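Local coordinates for protein enterochelin esterase (Salmonella enterica subsp. enterica serovar Typhimurium, PDB 3MGA) that probably hydrolyses the ester bonds of ferric enterobactin, the iron-loaded siderophore, allowing the cell to recover the iron it carries, at residues Ala349-Arg352 with Val356-Ala359; Ala362-Leu367 with Ile374-Val379; Met72-Ile75 with Val80-Trp83. All blocks are in the same frame, centred on the assembly; numbering follows the deposited sequence.

Contact 1: Ala349-Arg352 with Val356-Ala359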
loop_
_atom_site.group_PDB
_atom_site.type_symbol
_atom_site.label_atom_id
_atom_site.label_comp_id
_atom_site.label_asym_id
_atom_site.label_seq_id
_atom_site.Cartn_x
_atom_site.Cartn_y
_atom_site.Cartn_z
ATOM N N ALA A 349 7.096 -5.756 4.358
ATOM C CA ALA A 349 5.937 -6.643 4.284
ATOM C C ALA A 349 5.257 -6.670 5.647
ATOM O O ALA A 349 5.921 -6.546 6.680
ATOM C CB ALA A 349 6.352 -8.029 3.870
ATOM N N GLY A 350 3.936 -6.816 5.650
ATOM C CA GLY A 350 3.169 -6.823 6.886
ATOM C C GLY A 350 2.849 -8.219 7.389
ATOM O O GLY A 350 2.712 -9.146 6.601
ATOM N N VAL A 351 2.724 -8.352 8.711
ATOM C CA VAL A 351 2.411 -9.628 9.348
ATOM C C VAL A 351 0.944 -10.016 9.124
ATOM O O VAL A 351 0.557 -11.159 9.384
ATOM C CB VAL A 351 2.741 -9.617 10.869
ATOM C CG1 VAL A 351 4.233 -9.481 11.088
ATOM C CG2 VAL A 351 1.979 -8.499 11.613
ATOM N N ARG A 352 0.137 -9.061 8.648
ATOM C CA ARG A 352 -1.276 -9.299 8.350
ATOM C C ARG A 352 -1.493 -9.717 6.879
ATOM O O ARG A 352 -2.604 -9.645 6.365
ATOM C CB ARG A 352 -2.114 -8.058 8.644
ATOM C CG ARG A 352 -2.147 -7.594 10.096
ATOM C CD ARG A 352 -2.864 -8.578 10.958
ATOM N NE ARG A 352 -3.302 -8.018 12.236
ATOM C CZ ARG A 352 -4.040 -8.689 13.121
ATOM N NH1 ARG A 352 -4.410 -9.939 12.867
ATOM N NH2 ARG A 352 -4.408 -8.117 14.261
ATOM N N VAL A 356 2.175 -13.109 1.481
ATOM C CA VAL A 356 3.151 -12.119 1.048
ATOM C C VAL A 356 4.318 -12.045 2.029
ATOM O O VAL A 356 5.473 -12.045 1.621
ATOM C CB VAL A 356 2.508 -10.735 0.881
ATOM C CG1 VAL A 356 3.575 -9.666 0.577
ATOM C CG2 VAL A 356 1.447 -10.780 -0.212
ATOM N N PHE A 357 4.010 -12.007 3.322
ATOM C CA PHE A 357 5.040 -11.940 4.355
ATOM C C PHE A 357 6.026 -13.115 4.275
ATOM O O PHE A 357 7.247 -12.920 4.293
ATOM C CB PHE A 357 4.390 -11.895 5.731
ATOM C CG PHE A 357 5.366 -11.718 6.854
ATOM C CD1 PHE A 357 5.858 -10.461 7.166
ATOM C CD2 PHE A 357 5.779 -12.799 7.611
ATOM C CE1 PHE A 357 6.754 -10.292 8.198
ATOM C CE2 PHE A 357 6.669 -12.629 8.649
ATOM C CZ PHE A 357 7.155 -11.372 8.944
ATOM N N GLN A 358 5.502 -14.331 4.197
ATOM C CA GLN A 358 6.349 -15.521 4.100
ATOM C C GLN A 358 7.177 -15.477 2.824
ATOM O O GLN A 358 8.349 -15.849 2.820
ATOM C CB GLN A 358 5.506 -16.795 4.142
ATOM C CG GLN A 358 4.891 -17.093 5.506
ATOM C CD GLN A 358 3.981 -18.317 5.491
ATOM O OE1 GLN A 358 4.085 -19.195 6.354
ATOM N NE2 GLN A 358 3.108 -18.396 4.486
ATOM N N ALA A 359 6.562 -15.011 1.743
ATOM C CA ALA A 359 7.248 -14.905 0.470
ATOM C C ALA A 359 8.430 -13.936 0.597
ATOM O O ALA A 359 9.517 -14.204 0.089
ATOM C CB ALA A 359 6.290 -14.448 -0.609
#
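Ala349, near the end of its strand, and Phe357, in the helix that follows, bring their CA atoms to 5.4 Å, so the chain folds tightly back on itself through a short turn. Phe357 carries nearly all of the contact. Its CG sits anti to the backbone N (chi1 -175°), which swings the ring off the helix and lays it along the end of the strand. The CB meets Gly350 O first, at 3.3 Å, and the same oxygen lies obliquely to the ring, 3.5 Å from CD1. Ala349 approaches in two ways: its methyl carbon CB, pointing at the helix, stands 4.1 Å from Phe357 CD1, while its carbonyl oxygen comes in at the ring edge, near the plane, 3.9 Å from the same CD1.

This is the first half of a beta-alpha-beta unit in the alpha/beta-hydrolase-type domain: strand 344-350 runs into helix 354-367, which leads back to strand 373-379. In the turn between strand and helix, Glu353 OE1 accepts a hydrogen bond from Gly350 N.

One face of the Phe357 ring is covered by Val351, whose side chain lies alongside the phenylalanine and points the same way. Its CG1 branch does the touching, 3.9 Å from Phe357 CE1 and a little farther from CZ.

Contact 2: Ala362-Leu367 with Ile374-Val379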
loop_
_atom_site.group_PDB
_atom_site.type_symbol
_atom_site.label_atom_id
_atom_site.label_comp_id
_atom_site.label_asym_id
_atom_site.label_seq_id
_atom_site.Cartn_x
_atom_site.Cartn_y
_atom_site.Cartn_z
ATOM N N ALA A 362 11.467 -15.551 2.569
ATOM C CA ALA A 362 12.233 -16.466 1.724
ATOM C C ALA A 362 13.098 -15.658 0.768
ATOM O O ALA A 362 14.253 -16.011 0.524
ATOM C CB ALA A 362 11.308 -17.392 0.950
ATOM N N LEU A 363 12.542 -14.573 0.231
ATOM C CA LEU A 363 13.296 -13.723 -0.681
ATOM C C LEU A 363 14.491 -13.134 0.048
ATOM O O LEU A 363 15.592 -13.108 -0.490
ATOM C CB LEU A 363 12.430 -12.601 -1.259
ATOM C CG LEU A 363 13.181 -11.622 -2.171
ATOM C CD1 LEU A 363 13.923 -12.372 -3.281
ATOM C CD2 LEU A 363 12.248 -10.598 -2.747
ATOM N N TYR A 364 14.265 -12.674 1.279
ATOM C CA TYR A 364 15.328 -12.085 2.093
ATOM C C TYR A 364 16.468 -13.071 2.345
ATOM O O TYR A 364 17.636 -12.728 2.172
ATOM C CB TYR A 364 14.780 -11.588 3.433
ATOM C CG TYR A 364 15.859 -11.017 4.324
ATOM C CD1 TYR A 364 16.206 -9.671 4.258
ATOM C CD2 TYR A 364 16.558 -11.837 5.213
ATOM C CE1 TYR A 364 17.208 -9.145 5.063
ATOM C CE2 TYR A 364 17.565 -11.324 6.021
ATOM C CZ TYR A 364 17.883 -9.972 5.942
ATOM O OH TYR A 364 18.879 -9.457 6.744
ATOM N N ALA A 365 16.130 -14.289 2.755
ATOM C CA ALA A 365 17.142 -15.312 3.026
ATOM C C ALA A 365 17.995 -15.595 1.791
ATOM O O ALA A 365 19.208 -15.713 1.890
ATOM C CB ALA A 365 16.487 -16.590 3.522
ATOM N N GLN A 366 17.347 -15.683 0.632
ATOM C CA GLN A 366 18.026 -15.959 -0.637
ATOM C C GLN A 366 19.082 -14.930 -1.026
ATOM O O GLN A 366 20.251 -15.272 -1.223
ATOM C CB GLN A 366 16.999 -16.059 -1.774
ATOM C CG GLN A 366 16.122 -17.313 -1.739
ATOM C CD GLN A 366 16.890 -18.586 -2.071
ATOM O OE1 GLN A 366 18.019 -18.541 -2.566
ATOM N NE2 GLN A 366 16.267 -19.730 -1.814
ATOM N N LEU A 367 18.672 -13.675 -1.139
ATOM C CA LEU A 367 19.590 -12.615 -1.558
ATOM C C LEU A 367 20.508 -12.067 -0.460
ATOM O O LEU A 367 21.547 -11.478 -0.773
ATOM C CB LEU A 367 18.816 -11.473 -2.234
ATOM C CG LEU A 367 17.703 -10.771 -1.463
ATOM C CD1 LEU A 367 18.237 -10.130 -0.200
ATOM C CD2 LEU A 367 17.037 -9.730 -2.354
ATOM N N ILE A 374 20.757 -4.654 2.632
ATOM C CA ILE A 374 19.329 -4.985 2.680
ATOM C C ILE A 374 18.708 -4.523 3.990
ATOM O O ILE A 374 19.243 -4.796 5.056
ATOM C CB ILE A 374 19.101 -6.514 2.622
ATOM C CG1 ILE A 374 19.904 -7.166 1.497
ATOM C CG2 ILE A 374 17.607 -6.822 2.466
ATOM C CD1 ILE A 374 19.470 -6.755 0.112
ATOM N N PHE A 375 17.577 -3.830 3.910
ATOM C CA PHE A 375 16.867 -3.350 5.094
ATOM C C PHE A 375 15.543 -4.082 5.244
ATOM O O PHE A 375 14.607 -3.815 4.510
ATOM C CB PHE A 375 16.568 -1.859 4.977
ATOM C CG PHE A 375 17.781 -1.000 4.836
ATOM C CD1 PHE A 375 18.298 -0.711 3.583
ATOM C CD2 PHE A 375 18.399 -0.465 5.954
ATOM C CE1 PHE A 375 19.412 0.085 3.449
ATOM C CE2 PHE A 375 19.512 0.335 5.830
ATOM C CZ PHE A 375 20.024 0.610 4.579
ATOM N N TRP A 376 15.455 -5.001 6.195
ATOM C CA TRP A 376 14.213 -5.734 6.421
ATOM C C TRP A 376 13.304 -4.936 7.363
ATOM O O TRP A 376 13.731 -4.533 8.439
ATOM C CB TRP A 376 14.504 -7.127 6.996
ATOM C CG TRP A 376 13.273 -7.909 7.272
ATOM C CD1 TRP A 376 12.662 -8.071 8.474
ATOM C CD2 TRP A 376 12.468 -8.608 6.313
ATOM N NE1 TRP A 376 11.530 -8.839 8.332
ATOM C CE2 TRP A 376 11.386 -9.182 7.016
ATOM C CE3 TRP A 376 12.562 -8.814 4.932
ATOM C CZ2 TRP A 376 10.407 -9.953 6.390
ATOM C CZ3 TRP A 376 11.581 -9.578 4.305
ATOM C CH2 TRP A 376 10.518 -10.140 5.039
ATOM N N ARG A 377 12.059 -4.711 6.950
ATOM C CA ARG A 377 11.097 -3.962 7.761
ATOM C C ARG A 377 9.756 -4.697 7.866
ATOM O O ARG A 377 9.056 -4.869 6.872
ATOM C CB ARG A 377 10.893 -2.549 7.191
ATOM C CG ARG A 377 12.131 -1.624 7.294
ATOM C CD ARG A 377 12.536 -1.413 8.762
ATOM N NE ARG A 377 13.658 -0.492 8.953
ATOM C CZ ARG A 377 14.938 -0.851 8.960
ATOM N NH1 ARG A 377 15.286 -2.116 8.756
ATOM N NH2 ARG A 377 15.878 0.063 9.149
ATOM N N GLN A 378 9.414 -5.127 9.079
ATOM C CA GLN A 378 8.156 -5.829 9.349
ATOM C C GLN A 378 7.165 -4.782 9.793
ATOM O O GLN A 378 7.501 -3.917 10.596
ATOM C CB GLN A 378 8.293 -6.840 10.480
ATOM C CG GLN A 378 9.295 -7.918 10.218
ATOM C CD GLN A 378 9.377 -8.939 11.336
ATOM O OE1 GLN A 378 8.540 -8.965 12.244
ATOM N NE2 GLN A 378 10.390 -9.792 11.273
ATOM N N VAL A 379 5.938 -4.879 9.299
ATOM C CA VAL A 379 4.910 -3.923 9.632
ATOM C C VAL A 379 3.717 -4.618 10.280
ATOM O O VAL A 379 3.262 -5.664 9.820
ATOM C CB VAL A 379 4.468 -3.129 8.358
ATOM C CG1 VAL A 379 3.407 -2.098 8.690
ATOM C CG2 VAL A 379 5.666 -2.440 7.736
#
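Tyr364 reaches from helix 362-367 to strand 374-379 and touches both Ile374 and Trp376. The axes of segments 362-367 and 374-379 run almost antiparallel, at 161° between their directions, and come within 10.5 Å of each other. That is the return leg of a beta-alpha-beta crossover: helix 354-367 packs on the sheet and the chain re-enters it as strand 373-379, which within this chain is the outermost strand on its side.

From its CB outward, Tyr364 first meets the indole of Trp376. CB lies 3.9 Å from both CE3 and CZ3 of Trp376, and CG is still close to CE3. At CD1 the Tyr364 ring has two neighbours, Trp376 CE3 at 3.8 Å and the CG2 methyl of Ile374. CE1 of Tyr364 then settles 3.5 Å from Ile374 CG2, with Trp376 CB also near it. Past CE1 the ring leads on to CZ and OH, which have no atom of strand 374-379 within 4.2 Å. A chi1 of 178° puts the tyrosine ring beside the carbonyl carbon, trans to N, and aims it at the strand. The Tyr364 ring and the six-membered ring of Trp376 meet obliquely, with planes 65° and centroids 5.5 Å apart.

The Ile374 and Tyr364 side chains slide past each other in opposite directions, with CG2 doing the touching; the CG1-CD1 branch turns to Leu367, where the CD1 atoms of Leu367 and Ile374 meet at 3.6 Å. On the side of the helix toward helix 328-335, Leu363 packs against Ile330 and Leu333.

Every close approach here joins carbon to carbon, so the contact rests on van der Waals packing and apolar burial, without a directional polar bond between the two segments.

Contact 3: Met72-Ile75 with Val80-Trp83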
loop_
_atom_site.group_PDB
_atom_site.type_symbol
_atom_site.label_atom_id
_atom_site.label_comp_id
_atom_site.label_asym_id
_atom_site.label_seq_id
_atom_site.Cartn_x
_atom_site.Cartn_y
_atom_site.Cartn_z
HETATM N N MSE A 72 -21.754 -6.943 11.459
HETATM C CA MSE A 72 -22.185 -6.338 12.703
HETATM C C MSE A 72 -23.539 -6.930 13.110
HETATM O O MSE A 72 -24.151 -7.720 12.376
HETATM C CB MSE A 72 -22.334 -4.820 12.569
HETATM C CG MSE A 72 -21.077 -4.070 12.175
HETATM SE SE MSE A 72 -21.321 -2.146 12.387
HETATM C CE MSE A 72 -19.578 -1.523 11.776
ATOM N N ALA A 73 -23.983 -6.542 14.299
ATOM C CA ALA A 73 -25.258 -6.959 14.837
ATOM C C ALA A 73 -25.876 -5.717 15.455
ATOM O O ALA A 73 -25.158 -4.897 16.044
ATOM C CB ALA A 73 -25.068 -8.046 15.883
ATOM N N ARG A 74 -27.188 -5.554 15.305
ATOM C CA ARG A 74 -27.858 -4.390 15.879
ATOM C C ARG A 74 -28.370 -4.636 17.292
ATOM O O ARG A 74 -28.809 -5.737 17.630
ATOM C CB ARG A 74 -29.014 -3.868 15.007
ATOM C CG ARG A 74 -30.049 -4.890 14.586
ATOM C CD ARG A 74 -31.418 -4.230 14.365
ATOM N NE ARG A 74 -31.391 -3.009 13.552
ATOM C CZ ARG A 74 -31.586 -2.949 12.236
ATOM N NH1 ARG A 74 -31.825 -4.047 11.521
ATOM N NH2 ARG A 74 -31.547 -1.773 11.626
ATOM N N ILE A 75 -28.317 -3.584 18.105
ATOM C CA ILE A 75 -28.790 -3.648 19.474
ATOM C C ILE A 75 -30.308 -3.593 19.370
ATOM O O ILE A 75 -30.867 -2.553 19.032
ATOM C CB ILE A 75 -28.265 -2.465 20.327
ATOM C CG1 ILE A 75 -26.756 -2.269 20.122
ATOM C CG2 ILE A 75 -28.610 -2.666 21.797
ATOM C CD1 ILE A 75 -25.937 -3.523 20.327
ATOM N N VAL A 80 -28.775 1.056 15.885
ATOM C CA VAL A 80 -27.354 0.913 16.130
ATOM C C VAL A 80 -26.860 -0.485 15.817
ATOM O O VAL A 80 -27.395 -1.467 16.335
ATOM C CB VAL A 80 -27.003 1.176 17.610
ATOM C CG1 VAL A 80 -25.500 1.020 17.829
ATOM C CG2 VAL A 80 -27.470 2.556 18.046
ATOM N N TRP A 81 -25.857 -0.561 14.946
ATOM C CA TRP A 81 -25.205 -1.818 14.613
ATOM C C TRP A 81 -23.835 -1.736 15.281
ATOM O O TRP A 81 -23.253 -0.660 15.395
ATOM C CB TRP A 81 -25.074 -2.027 13.109
ATOM C CG TRP A 81 -26.365 -2.284 12.409
ATOM C CD1 TRP A 81 -27.311 -1.363 12.077
ATOM C CD2 TRP A 81 -26.831 -3.539 11.895
ATOM N NE1 TRP A 81 -28.350 -1.967 11.413
ATOM C CE2 TRP A 81 -28.080 -3.302 11.286
ATOM C CE3 TRP A 81 -26.322 -4.840 11.904
ATOM C CZ2 TRP A 81 -28.826 -4.318 10.685
ATOM C CZ3 TRP A 81 -27.060 -5.849 11.311
ATOM C CH2 TRP A 81 -28.301 -5.582 10.709
ATOM N N ARG A 82 -23.321 -2.879 15.707
ATOM C CA ARG A 82 -22.075 -2.921 16.433
ATOM C C ARG A 82 -21.301 -4.186 16.133
ATOM O O ARG A 82 -21.871 -5.212 15.772
ATOM C CB ARG A 82 -22.411 -2.871 17.934
ATOM C CG ARG A 82 -21.238 -3.006 18.900
ATOM C CD ARG A 82 -21.730 -3.066 20.345
ATOM N NE ARG A 82 -22.601 -4.219 20.574
ATOM C CZ ARG A 82 -23.231 -4.480 21.720
ATOM N NH1 ARG A 82 -23.104 -3.667 22.766
ATOM N NH2 ARG A 82 -24.004 -5.558 21.816
ATOM N N TRP A 83 -19.989 -4.093 16.293
ATOM C CA TRP A 83 -19.097 -5.222 16.098
ATOM C C TRP A 83 -17.755 -4.847 16.698
ATOM O O TRP A 83 -17.283 -3.729 16.529
ATOM C CB TRP A 83 -18.951 -5.577 14.618
ATOM C CG TRP A 83 -18.064 -6.752 14.384
ATOM C CD1 TRP A 83 -18.425 -8.069 14.393
ATOM C CD2 TRP A 83 -16.661 -6.719 14.110
ATOM N NE1 TRP A 83 -17.330 -8.861 14.141
ATOM C CE2 TRP A 83 -16.233 -8.056 13.964
ATOM C CE3 TRP A 83 -15.722 -5.688 13.973
ATOM C CZ2 TRP A 83 -14.903 -8.391 13.690
ATOM C CZ3 TRP A 83 -14.397 -6.022 13.692
ATOM C CH2 TRP A 83 -14.004 -7.362 13.550
#
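Arg74 lays its CB over one face of the Trp81 indole, 3.8 Å from the centroid of the five-membered ring and only 11° off its normal, a clear CH-pi contact. At the edge of the same indole, near its plane, sits the carbonyl of Met72, with O 3.6 Å from CZ3 of Trp81. These residues belong to a beta hairpin, strands 73-74 and 80-87, at the margin of the antiparallel sheet in the N-terminal, E-set-like part of the protein.

Farther out, the Arg74 chain, bent at chi3 (48°), brings its guanidinium back across the indole with CZ2 of Trp81 under one of its faces. The two planes are 56° apart, so this is no parallel stack. Arg74 NH2 and Trp81 NE1 are both donors and do not bond each other; both turn to Asp40 OD2, in a salt bridge from the arginine and a weak hydrogen bond from the indole, which would explain how they can lie so close. A second guanidinium, that of Arg82, has Ile75 CD1 over the centre of one face.

Ala73 and Arg82 form the hydrogen-bonded pair of the hairpin, Ala73 N to Arg82 O at 2.9 Å and Arg82 N to Ala73 O at 2.7 Å. Ile75 N adds a bond to Val80 O, 2.9 Å long. Between them Arg74 and Trp81 are the non-hydrogen-bonded pair. The extended side chain of Met72, present as selenomethionine, crosses Trp81 obliquely, with SE of Met72 3.8 Å from CB of Trp81.

In the fold
Contacts 1 and 2 are successive halves of one beta-alpha-beta unit, with centres 10 Å apart. They share helix 354-367 and join at the sheet, where Ala349 O and Val379 N lie 3.1 Å apart in a probable hydrogen bond, and through packing of Phe357 CE1 on Trp376 CZ2 at 4.1 Å. Contact 3 belongs to the N-terminal part, its centre about 32 Å from that of contact 1 and 41 Å from that of contact 2, with no touch to either. The likely nucleophile elbow (Gly287, Ser289 and Gly291, a GxSxG pattern) spans the end of strand 284-288 and the start of helix 290-301; that strand is two places from strand 344-350 in the sheet whose strands 344-350 and 373-379 take part in contacts 1 and 2.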